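Local coordinates for Tle cognate immunity protein 4 C-terminal domain-containing protein (Pseudomonas aeruginosa PAO1, PDB 4R1D), which binds the lipase effector Tle4 of the H2 type VI secretion system as its cognate immunity protein, protecting the producing bacterium from its own toxin, at the interface of chains B and A. Sequence-based numbering; all coordinates share one arbitrary frame. Chains: chain A, Uncharacterized protein; chain B, Uncharacterized protein.

Contact 1: the interface of chains B and A. Residues chain B 91-92, 95-96; chain A 191, 195, 198-199, 202, 229, 240, 242.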
# COMPACT_ATOMS: atom_id res chain seq x y z
N LEU B 91 -8.37 -7.32 12.30
CA LEU B 91 -9.26 -6.50 13.12
C LEU B 91 -8.58 -5.17 13.45
O LEU B 91 -9.15 -4.09 13.25
CB LEU B 91 -9.64 -7.27 14.39
CG LEU B 91 -10.40 -6.47 15.45
CD1 LEU B 91 -11.73 -5.98 14.90
CD2 LEU B 91 -10.61 -7.34 16.69
N TRP B 92 -7.34 -5.25 13.93
CA TRP B 92 -6.60 -4.08 14.40
C TRP B 92 -6.21 -3.11 13.29
O TRP B 92 -6.21 -1.90 13.48
CB TRP B 92 -5.34 -4.55 15.10
CG TRP B 92 -4.42 -3.46 15.54
CD1 TRP B 92 -3.18 -3.20 15.06
CD2 TRP B 92 -4.67 -2.49 16.57
NE1 TRP B 92 -2.63 -2.13 15.73
CE2 TRP B 92 -3.52 -1.67 16.65
CE3 TRP B 92 -5.75 -2.22 17.42
CZ2 TRP B 92 -3.41 -0.61 17.56
CZ3 TRP B 92 -5.65 -1.17 18.31
CH2 TRP B 92 -4.49 -0.38 18.38
N ALA B 95 -10.54 -3.77 10.15
CA ALA B 95 -11.95 -3.92 10.50
C ALA B 95 -12.47 -2.81 11.40
O ALA B 95 -13.60 -2.35 11.21
CB ALA B 95 -12.20 -5.29 11.12
N TRP B 96 -11.68 -2.37 12.37
CA TRP B 96 -12.17 -1.34 13.31
C TRP B 96 -11.93 0.09 12.84
O TRP B 96 -12.36 1.04 13.50
CB TRP B 96 -11.59 -1.53 14.72
CG TRP B 96 -10.26 -0.85 15.01
CD1 TRP B 96 -9.03 -1.18 14.50
CD2 TRP B 96 -10.02 0.24 15.92
NE1 TRP B 96 -8.06 -0.36 15.01
CE2 TRP B 96 -8.64 0.51 15.90
CE3 TRP B 96 -10.84 1.01 16.76
CZ2 TRP B 96 -8.05 1.53 16.67
CZ3 TRP B 96 -10.25 2.02 17.53
CH2 TRP B 96 -8.88 2.27 17.47
N LEU A 191 -18.45 2.69 15.78
CA LEU A 191 -17.57 1.57 16.06
C LEU A 191 -18.25 0.22 16.27
O LEU A 191 -17.89 -0.76 15.65
CB LEU A 191 -16.70 1.89 17.27
CG LEU A 191 -15.90 0.71 17.78
CD1 LEU A 191 -14.84 0.32 16.77
CD2 LEU A 191 -15.26 1.10 19.10
N VAL A 195 -17.72 -3.02 13.54
CA VAL A 195 -16.85 -4.18 13.72
C VAL A 195 -17.54 -5.45 14.18
O VAL A 195 -16.93 -6.51 14.20
CB VAL A 195 -15.73 -3.92 14.77
CG1 VAL A 195 -14.90 -2.74 14.37
CG2 VAL A 195 -16.34 -3.72 16.15
N PHE A 198 -17.45 -8.67 11.97
CA PHE A 198 -16.13 -9.29 11.92
C PHE A 198 -15.82 -9.99 13.24
O PHE A 198 -15.32 -11.11 13.25
CB PHE A 198 -15.04 -8.28 11.58
CG PHE A 198 -13.72 -8.92 11.22
CD1 PHE A 198 -12.68 -8.95 12.13
CD2 PHE A 198 -13.55 -9.53 9.99
CE1 PHE A 198 -11.48 -9.55 11.81
CE2 PHE A 198 -12.35 -10.14 9.66
CZ PHE A 198 -11.31 -10.14 10.58
N VAL A 199 -16.10 -9.31 14.36
CA VAL A 199 -15.87 -9.93 15.66
C VAL A 199 -16.68 -11.22 15.83
O VAL A 199 -16.15 -12.24 16.26
CB VAL A 199 -16.16 -8.97 16.83
CG1 VAL A 199 -16.00 -9.70 18.15
CG2 VAL A 199 -15.22 -7.76 16.76
N MET A 202 -14.98 -13.83 14.10
CA MET A 202 -13.83 -14.32 14.84
C MET A 202 -14.25 -15.27 15.96
O MET A 202 -13.62 -16.32 16.16
CB MET A 202 -13.03 -13.15 15.43
CG MET A 202 -12.43 -12.19 14.41
SD MET A 202 -11.73 -10.74 15.24
CE MET A 202 -10.23 -11.42 15.97
N VAL A 229 -11.59 -7.31 22.84
CA VAL A 229 -11.48 -8.75 22.62
C VAL A 229 -10.09 -9.26 22.98
O VAL A 229 -9.13 -8.50 23.03
CB VAL A 229 -11.85 -9.13 21.16
CG1 VAL A 229 -13.20 -8.53 20.77
CG2 VAL A 229 -10.77 -8.68 20.20
N THR A 240 -7.19 -7.00 21.48
CA THR A 240 -7.53 -5.83 20.68
C THR A 240 -8.64 -5.05 21.37
O THR A 240 -9.77 -5.53 21.47
CB THR A 240 -7.92 -6.20 19.25
OG1 THR A 240 -6.84 -6.90 18.63
CG2 THR A 240 -8.21 -4.95 18.45
N MET A 242 -10.71 -1.47 21.59
CA MET A 242 -11.11 -0.42 20.65
C MET A 242 -12.09 0.55 21.32
O MET A 242 -13.03 0.11 21.95
CB MET A 242 -11.78 -1.07 19.44
CG MET A 242 -10.87 -2.07 18.74
SD MET A 242 -11.74 -3.20 17.62
CE MET A 242 -12.30 -4.46 18.77
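B:Leu91, on helix 84-95 of the lipase, pushes its isobutyl group between helix 191-205 and strands 225-233 and 236-245 of the immunity protein. Its CG stands anti to the backbone N (chi1 171°), which points the branch at chain A, with both methyls touching A:Met242. CD1 lies 3.9 Å from A:Met242 SD, while CD2 meets A:Met242 CE, A:Val229 CG2, A:Thr240 CG2 and the A:Met202 sulphur. With 100 Å² of its surface hidden, B:Leu91 buries more than any other residue of this patch. At the second tight point the side chains of B:Trp96 and A:Met242 run past each other in opposite directions, and A:Met242 SD is 3.3 Å from B:Trp96 CB. A:Met242 CG sits 3.5 Å above one indole face, towards its rim, and the bend at chi3 (-84°) turns the methyl CE away to B:Leu91 CD2. On the helix side A:Val195 CG1 abuts the backbone, 3.2 Å from B:Trp96 CA. A:Phe198 walls this side, its CD1 3.8 Å from the B:Ala95 CB methyl and its CE1 against B:Leu91 CB. The periphery is looser: A:Leu191 CD1 comes no nearer than 4.1 Å to B:Trp96 CE3, and A:Val199 CG2 is 4.3 Å from B:Leu91 CD1. The contact among these residues is apolar. Within chain B, the indole NE1 of B:Trp96 makes a weak hydrogen bond to B:Trp92 O, 2.9 Å away in the plane of the ring.

Contact 2: the interface of chains B and A. Residues chain B 395-397; chain A 31, 110, 113, 121-122, 125.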
# COMPACT_ATOMS: atom_id res chain seq x y z
N GLY B 395 -13.32 24.74 1.97
CA GLY B 395 -12.19 25.21 2.75
C GLY B 395 -10.86 24.52 2.46
O GLY B 395 -9.84 24.86 3.05
N LEU B 396 -10.88 23.57 1.54
CA LEU B 396 -9.68 22.77 1.24
C LEU B 396 -8.60 23.54 0.48
O LEU B 396 -8.88 24.53 -0.19
CB LEU B 396 -10.08 21.53 0.44
CG LEU B 396 -11.04 20.59 1.16
CD1 LEU B 396 -11.41 19.43 0.25
CD2 LEU B 396 -10.43 20.07 2.47
N ARG B 397 -7.36 23.07 0.59
CA ARG B 397 -6.25 23.69 -0.11
C ARG B 397 -6.14 23.15 -1.53
O ARG B 397 -5.57 23.79 -2.40
CB ARG B 397 -4.93 23.44 0.61
CG ARG B 397 -4.87 24.02 2.01
CD ARG B 397 -3.43 24.23 2.44
NE ARG B 397 -2.67 22.98 2.50
CZ ARG B 397 -1.34 22.94 2.55
NH1 ARG B 397 -0.64 24.07 2.51
NH2 ARG B 397 -0.71 21.77 2.60
N TRP A 31 -4.81 20.21 7.56
CA TRP A 31 -5.42 20.09 6.24
C TRP A 31 -4.89 18.83 5.56
O TRP A 31 -4.69 18.80 4.36
CB TRP A 31 -5.18 21.36 5.41
CG TRP A 31 -5.80 22.58 6.06
CD1 TRP A 31 -5.15 23.54 6.78
CD2 TRP A 31 -7.18 22.95 6.05
NE1 TRP A 31 -6.04 24.48 7.23
CE2 TRP A 31 -7.30 24.14 6.79
CE3 TRP A 31 -8.33 22.38 5.49
CZ2 TRP A 31 -8.52 24.78 6.99
CZ3 TRP A 31 -9.54 23.02 5.68
CH2 TRP A 31 -9.63 24.21 6.42
N TRP A 110 5.86 21.91 6.69
CA TRP A 110 4.48 21.53 6.45
C TRP A 110 4.25 21.57 4.95
O TRP A 110 4.04 22.63 4.36
CB TRP A 110 3.52 22.48 7.18
CG TRP A 110 2.07 22.16 6.93
CD1 TRP A 110 1.47 20.93 7.03
CD2 TRP A 110 1.05 23.08 6.54
NE1 TRP A 110 0.12 21.04 6.72
CE2 TRP A 110 -0.16 22.35 6.42
CE3 TRP A 110 1.03 24.46 6.28
CZ2 TRP A 110 -1.36 22.94 6.05
CZ3 TRP A 110 -0.19 25.05 5.92
CH2 TRP A 110 -1.36 24.29 5.81
N LYS A 113 0.03 19.33 -1.27
CA LYS A 113 -0.43 19.83 -2.56
C LYS A 113 -1.47 20.92 -2.42
O LYS A 113 -2.29 20.91 -1.50
CB LYS A 113 -0.96 18.67 -3.41
CG LYS A 113 0.12 17.70 -3.82
CD LYS A 113 -0.38 16.63 -4.75
CE LYS A 113 -0.84 15.41 -3.98
NZ LYS A 113 -1.07 14.26 -4.89
N HIS A 121 -5.77 31.27 -1.46
CA HIS A 121 -6.35 30.71 -0.24
C HIS A 121 -5.29 29.96 0.56
O HIS A 121 -5.19 30.11 1.78
CB HIS A 121 -7.51 29.78 -0.57
CG HIS A 121 -8.09 29.11 0.64
ND1 HIS A 121 -8.62 29.82 1.69
CD2 HIS A 121 -8.18 27.81 0.98
CE1 HIS A 121 -9.03 28.97 2.62
NE2 HIS A 121 -8.78 27.75 2.21
N ALA A 122 -4.51 29.13 -0.13
CA ALA A 122 -3.41 28.42 0.53
C ALA A 122 -2.44 29.41 1.18
O ALA A 122 -1.99 29.21 2.31
CB ALA A 122 -2.66 27.55 -0.48
N ILE A 125 -3.75 30.73 4.46
CA ILE A 125 -3.66 29.72 5.51
C ILE A 125 -2.25 29.69 6.13
O ILE A 125 -2.12 29.64 7.35
CB ILE A 125 -4.06 28.32 5.00
CG1 ILE A 125 -5.57 28.25 4.75
CG2 ILE A 125 -3.66 27.25 6.00
CD1 ILE A 125 -6.03 26.99 4.04
O HOH W 1 -1.23 26.80 3.33
O HOH W 2 2.00 23.49 2.68
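Helix 119-132, strand 107-115 and the loop residue A:Trp31, all within the N-terminal Tli4 domain of the immunity protein, receive the segment B:Gly395 to B:Arg397 of the lipase, where a 3-10 helix (393-395) runs into a loop. B:Arg397 carries the contact, with 90 Å² hidden. Its guanidinium lies flat on the indole of A:Trp110, the planes 13° apart, and NH1 is 3.7 Å from the centroid of the six-membered ring, a cation-pi geometry. CZ is 3.5 Å from A:Trp110 CZ2, so the stack covers the centre of the guanidinium. The arginine chain reaches the indole through a bend at chi3 (-63°), and before that bend A:Ile125 CD1 packs against its CG at 3.8 Å. Two waters tie NH1 to backbone carbonyls of chain A: water 1, 2.9 Å from NH1, leads to A:Ala122 O, and water 2, at the guanidinium edge and in its plane, leads to A:Trp110 O. The water bridges and the indole together would fix the rotation of the guanidinium. At the other end of the segment, A:His121 NE2 donates to B:Gly395 O over 3.2 Å (157° at H). The acceptor lies near the imidazole plane, but the donor stands well above the carbonyl plane, away from the lone-pair directions. The same carbonyl oxygen lies over one face of the A:Trp31 indole, near the CZ3 end, 3.2 Å from CZ3; A:Ile125 CD1 is on that same face.

The C-alpha centres of contact 1 and contact 2 are about 34 Å apart, and the two share no residue or secondary-structure element on either chain. On chain A, contact 1 draws on the C-terminal Tli4 domain and contact 2 on the N-terminal one; on chain B, helix 84-95 and the 395-397 segment are far apart in sequence. The immunity protein therefore grips Tle4 with both regions, which would restrict rocking about either patch. Their chemistry also differs, apolar at contact 1 and polar, aromatic and water-mediated at contact 2, so recognition plausibly depends on both kinds of match.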